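Exo-1,3/1,4-beta-glucanase (Pseudoalteromonas sp., PDB 3USZ) probably hydrolyses beta-1,3- and beta-1,4-linked glucans from their chain ends as a marine bacterial family 3 glycoside hydrolase, releasing glucose. Local coordinates at residues A[478-483]-A[521-526]; A[561-566]-A[574-579]. All coordinates share one frame; numbering follows the deposited sequence. Where two conformers were deposited one is given.

Interaction 1: A[478-483]-A[521-526]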
# COMPACT_ATOMS: atom_id res chain seq x y z
N SER A 478 17.55 -12.52 -36.08
CA SER A 478 17.23 -13.95 -36.13
C SER A 478 15.83 -14.18 -35.56
O SER A 478 15.53 -13.71 -34.46
CB SER A 478 18.24 -14.76 -35.33
OG SER A 478 19.56 -14.30 -35.55
N LYS A 479 14.99 -14.90 -36.30
CA LYS A 479 13.63 -15.18 -35.84
C LYS A 479 13.65 -16.05 -34.59
O LYS A 479 14.24 -17.13 -34.58
CB LYS A 479 12.82 -15.85 -36.96
CG LYS A 479 11.43 -16.29 -36.53
CD LYS A 479 10.60 -16.81 -37.71
CE LYS A 479 10.01 -15.67 -38.53
NZ LYS A 479 8.87 -16.11 -39.39
N PRO A 480 13.00 -15.57 -33.51
CA PRO A 480 13.09 -16.27 -32.23
C PRO A 480 12.19 -17.51 -32.19
O PRO A 480 11.27 -17.60 -32.99
CB PRO A 480 12.57 -15.23 -31.24
CG PRO A 480 11.55 -14.45 -32.03
CD PRO A 480 12.09 -14.42 -33.46
N ASP A 481 12.49 -18.42 -31.26
CA ASP A 481 11.62 -19.55 -30.94
C ASP A 481 10.33 -19.11 -30.24
O ASP A 481 9.28 -19.75 -30.38
CB ASP A 481 12.35 -20.51 -30.00
CG ASP A 481 13.67 -20.97 -30.57
OD1 ASP A 481 13.77 -21.06 -31.81
OD2 ASP A 481 14.61 -21.25 -29.79
N VAL A 482 10.41 -18.05 -29.45
CA VAL A 482 9.26 -17.56 -28.70
C VAL A 482 9.46 -16.07 -28.43
O VAL A 482 10.59 -15.60 -28.32
CB VAL A 482 9.07 -18.35 -27.38
CG1 VAL A 482 10.27 -18.20 -26.46
CG2 VAL A 482 7.78 -17.93 -26.66
N ALA A 483 8.36 -15.32 -28.38
CA ALA A 483 8.42 -13.93 -27.95
C ALA A 483 7.71 -13.78 -26.60
O ALA A 483 6.56 -14.19 -26.45
CB ALA A 483 7.80 -13.03 -28.97
N ASP A 521 3.59 -13.54 -38.03
CA ASP A 521 4.89 -14.05 -38.40
C ASP A 521 5.06 -15.46 -37.87
O ASP A 521 6.16 -16.01 -37.88
CB ASP A 521 5.98 -13.16 -37.80
CG ASP A 521 7.07 -12.83 -38.79
OD1 ASP A 521 7.21 -13.56 -39.79
OD2 ASP A 521 7.78 -11.83 -38.55
N ASN A 522 3.96 -16.03 -37.39
CA ASN A 522 3.98 -17.39 -36.86
C ASN A 522 4.95 -17.57 -35.69
O ASN A 522 5.51 -18.64 -35.52
CB ASN A 522 4.32 -18.38 -38.00
CG ASN A 522 4.05 -19.83 -37.62
OD1 ASN A 522 3.15 -20.13 -36.84
ND2 ASN A 522 4.83 -20.74 -38.19
N ILE A 523 5.16 -16.51 -34.91
CA ILE A 523 6.00 -16.59 -33.73
C ILE A 523 5.10 -16.85 -32.53
O ILE A 523 4.13 -16.12 -32.32
CB ILE A 523 6.79 -15.29 -33.49
CG1 ILE A 523 7.79 -15.05 -34.63
CG2 ILE A 523 7.52 -15.34 -32.15
CD1 ILE A 523 8.38 -13.66 -34.61
N PRO A 524 5.41 -17.89 -31.75
CA PRO A 524 4.65 -18.16 -30.52
C PRO A 524 4.80 -17.02 -29.50
O PRO A 524 5.88 -16.46 -29.36
CB PRO A 524 5.30 -19.45 -29.99
CG PRO A 524 6.01 -20.05 -31.17
CD PRO A 524 6.47 -18.88 -31.98
N VAL A 525 3.71 -16.69 -28.80
CA VAL A 525 3.65 -15.48 -27.99
C VAL A 525 3.24 -15.75 -26.54
O VAL A 525 2.18 -16.32 -26.28
CB VAL A 525 2.66 -14.45 -28.61
CG1 VAL A 525 2.32 -13.35 -27.61
CG2 VAL A 525 3.24 -13.87 -29.90
N VAL A 526 4.08 -15.33 -25.60
CA VAL A 526 3.78 -15.39 -24.18
C VAL A 526 3.62 -13.97 -23.66
O VAL A 526 4.59 -13.20 -23.63
CB VAL A 526 4.93 -16.06 -23.39
CG1 VAL A 526 4.66 -15.98 -21.89
CG2 VAL A 526 5.11 -17.49 -23.83
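I523 meets 478-483 with both branches of its side chain: CG2 lies 3.9 Å from A483 CB, and CD1 reaches P480 CD at 4.0 Å, the isoleucine and proline side chains crossing at about a right angle. The split follows from chi1 -65°, which sets CG2 anti to the backbone N and leaves CG1 to carry CD1 towards the proline. A483 holds the parallel strand pairing. Its N donates to P524 O at 2.9 Å and its O accepts from V526 N at 2.9 Å, both bonds nearly straight, so this one residue clasps V525 from either side. V482 CG2 packs on V526 CG2, 3.9 Å away. Nearer the surface, K479, bent at chi3 (-80°), brings NZ to D521 twice, 3.1 Å from OD1 in a salt bridge and 3.1 Å from the backbone O. The ammonium group meets OD1 from above the carboxylate plane, while OD2 bonds to Y476 OH. Were D521 replaced by an alanine, K479 would probably keep just the backbone O on this segment, and the Y476 hydroxyl would lose its carboxylate partner. N522, with positive phi, is the C-prime residue of the Schellman motif ending helix 510-520. The contact thus closes a beta-alpha-beta crossover: strands 482-488 and 525-530 lie side by side, V525 packs on L515 and L518 of the connecting helix, and D481 and V482 pair with strand 415-419 beyond.

Interaction 2: A[561-566]-A[574-579]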
# COMPACT_ATOMS: atom_id res chain seq x y z
N ALA A 561 11.12 -14.47 -14.43
CA ALA A 561 11.98 -15.47 -15.07
C ALA A 561 11.99 -16.78 -14.29
O ALA A 561 12.00 -17.85 -14.89
CB ALA A 561 13.42 -14.94 -15.25
N ASP A 562 12.00 -16.68 -12.95
CA ASP A 562 12.01 -17.85 -12.08
C ASP A 562 10.87 -18.83 -12.41
O ASP A 562 11.03 -20.05 -12.29
CB ASP A 562 11.86 -17.45 -10.61
CG ASP A 562 13.10 -16.82 -10.03
OD1 ASP A 562 14.18 -16.92 -10.64
OD2 ASP A 562 12.98 -16.24 -8.92
N VAL A 563 9.73 -18.30 -12.81
CA VAL A 563 8.56 -19.14 -13.05
C VAL A 563 8.40 -19.51 -14.53
O VAL A 563 8.13 -20.66 -14.86
CB VAL A 563 7.26 -18.47 -12.52
CG1 VAL A 563 6.04 -19.30 -12.90
CG2 VAL A 563 7.34 -18.27 -11.01
N LEU A 564 8.59 -18.54 -15.43
CA LEU A 564 8.34 -18.76 -16.85
C LEU A 564 9.40 -19.64 -17.51
O LEU A 564 9.10 -20.29 -18.52
CB LEU A 564 8.24 -17.45 -17.63
CG LEU A 564 7.35 -16.25 -17.27
CD1 LEU A 564 7.01 -15.43 -18.51
CD2 LEU A 564 6.10 -16.65 -16.53
N LEU A 565 10.62 -19.63 -16.98
CA LEU A 565 11.73 -20.36 -17.62
C LEU A 565 12.06 -21.66 -16.89
O LEU A 565 11.90 -21.76 -15.67
CB LEU A 565 13.01 -19.50 -17.66
CG LEU A 565 13.04 -18.15 -18.38
CD1 LEU A 565 14.43 -17.53 -18.28
CD2 LEU A 565 12.62 -18.26 -19.83
N THR A 566 12.52 -22.66 -17.63
CA THR A 566 13.10 -23.85 -17.02
C THR A 566 14.46 -23.48 -16.45
O THR A 566 14.95 -22.37 -16.68
CB THR A 566 13.35 -24.98 -18.07
OG1 THR A 566 14.32 -24.53 -19.03
CG2 THR A 566 12.06 -25.37 -18.78
N PHE A 574 10.25 -23.34 -10.86
CA PHE A 574 9.14 -22.92 -10.03
C PHE A 574 7.87 -23.02 -10.85
O PHE A 574 7.86 -22.63 -12.02
CB PHE A 574 9.33 -21.48 -9.56
CG PHE A 574 10.45 -21.30 -8.57
CD1 PHE A 574 10.22 -21.42 -7.21
CD2 PHE A 574 11.73 -20.97 -9.00
CE1 PHE A 574 11.25 -21.24 -6.29
CE2 PHE A 574 12.76 -20.78 -8.09
CZ PHE A 574 12.52 -20.92 -6.73
N ASP A 575 6.81 -23.55 -10.26
CA ASP A 575 5.50 -23.62 -10.90
C ASP A 575 4.69 -22.42 -10.42
O ASP A 575 5.02 -21.80 -9.41
CB ASP A 575 4.80 -24.92 -10.52
CG ASP A 575 3.67 -25.31 -11.48
OD1 ASP A 575 3.19 -24.46 -12.27
OD2 ASP A 575 3.26 -26.49 -11.44
N PHE A 576 3.63 -22.09 -11.16
CA PHE A 576 2.68 -21.08 -10.71
C PHE A 576 1.95 -21.57 -9.48
O PHE A 576 1.67 -22.77 -9.35
CB PHE A 576 1.68 -20.78 -11.82
CG PHE A 576 2.23 -19.93 -12.94
CD1 PHE A 576 2.89 -20.51 -14.01
CD2 PHE A 576 2.06 -18.56 -12.93
CE1 PHE A 576 3.38 -19.74 -15.05
CE2 PHE A 576 2.56 -17.77 -13.96
CZ PHE A 576 3.22 -18.37 -15.02
N THR A 577 1.64 -20.66 -8.56
CA THR A 577 0.87 -21.00 -7.36
C THR A 577 -0.24 -19.98 -7.11
O THR A 577 -1.18 -20.25 -6.36
CB THR A 577 1.77 -21.07 -6.10
OG1 THR A 577 2.62 -19.92 -6.05
CG2 THR A 577 2.64 -22.33 -6.12
N GLY A 578 -0.12 -18.81 -7.72
CA GLY A 578 -1.08 -17.74 -7.52
C GLY A 578 -2.48 -18.06 -8.02
O GLY A 578 -2.65 -18.84 -8.97
N LYS A 579 -3.48 -17.46 -7.39
CA LYS A 579 -4.88 -17.66 -7.72
C LYS A 579 -5.53 -16.29 -7.66
O LYS A 579 -5.22 -15.50 -6.77
CB LYS A 579 -5.56 -18.55 -6.67
CG LYS A 579 -4.94 -19.93 -6.50
CD LYS A 579 -5.06 -20.72 -7.78
CE LYS A 579 -4.36 -22.07 -7.67
NZ LYS A 579 -4.73 -22.97 -8.80
O HOH W 1 9.99 -22.94 -14.10
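V563 lays CG1 over the face of the F576 ring, 3.5 Å from its centroid and 14° off the ring normal, a CH-pi contact at the C-terminal end of helix 558-564 in the alpha/beta sheet domain of this family 3 enzyme. The chain leaves the helix at L565 and returns after a short loop to run past its last turn. The two methyls of V563 divide the work: with CG1 anti to the backbone N (chi1 175°) and over F576, CG2 is left to touch F574 CB at 4.0 Å. L564 comes obliquely to the same F576 ring, CD2 lying 3.7 Å from CZ, and both residues touch V548 of strand 546-551. F574 turns its edge to the helix, CD2 lying 3.5 Å from D562 O near the ring plane. Beyond the two segments, Y612 meets the F576 ring with its plane nearly perpendicular, and R395 adds a cation-pi contact to F574. The D562 carboxylate is buried but well supplied: OD2 forms salt bridges with R391 and R395, and OD1 bonds to Q460. This charge pairing is likely to favour the ionised acid. A water lies between the backbones, 2.7 Å from L565 O, to which it can donate, and 3.3 Å from F574 N, from which it accepts.

Overall arrangement
Interactions 1 and 2 follow one another along the chain within the glycoside hydrolase family 3 C-terminal domain, their centres about 20 Å apart. They meet where V526 CG1 of interaction 1 packs against L564 CD1 of interaction 2 at 4.1 Å, so helix 558-564 rests on the sheet to which 482-488 and 525-530 belong. Interaction 1 joins two adjacent parallel strands inside that sheet; interaction 2 fastens the helix after its strand 546-551 to the returning chain. Their centres lie about 37 and 24 Å from the centre of the chain, respectively, and both are away from the calcium, potassium and sodium sites.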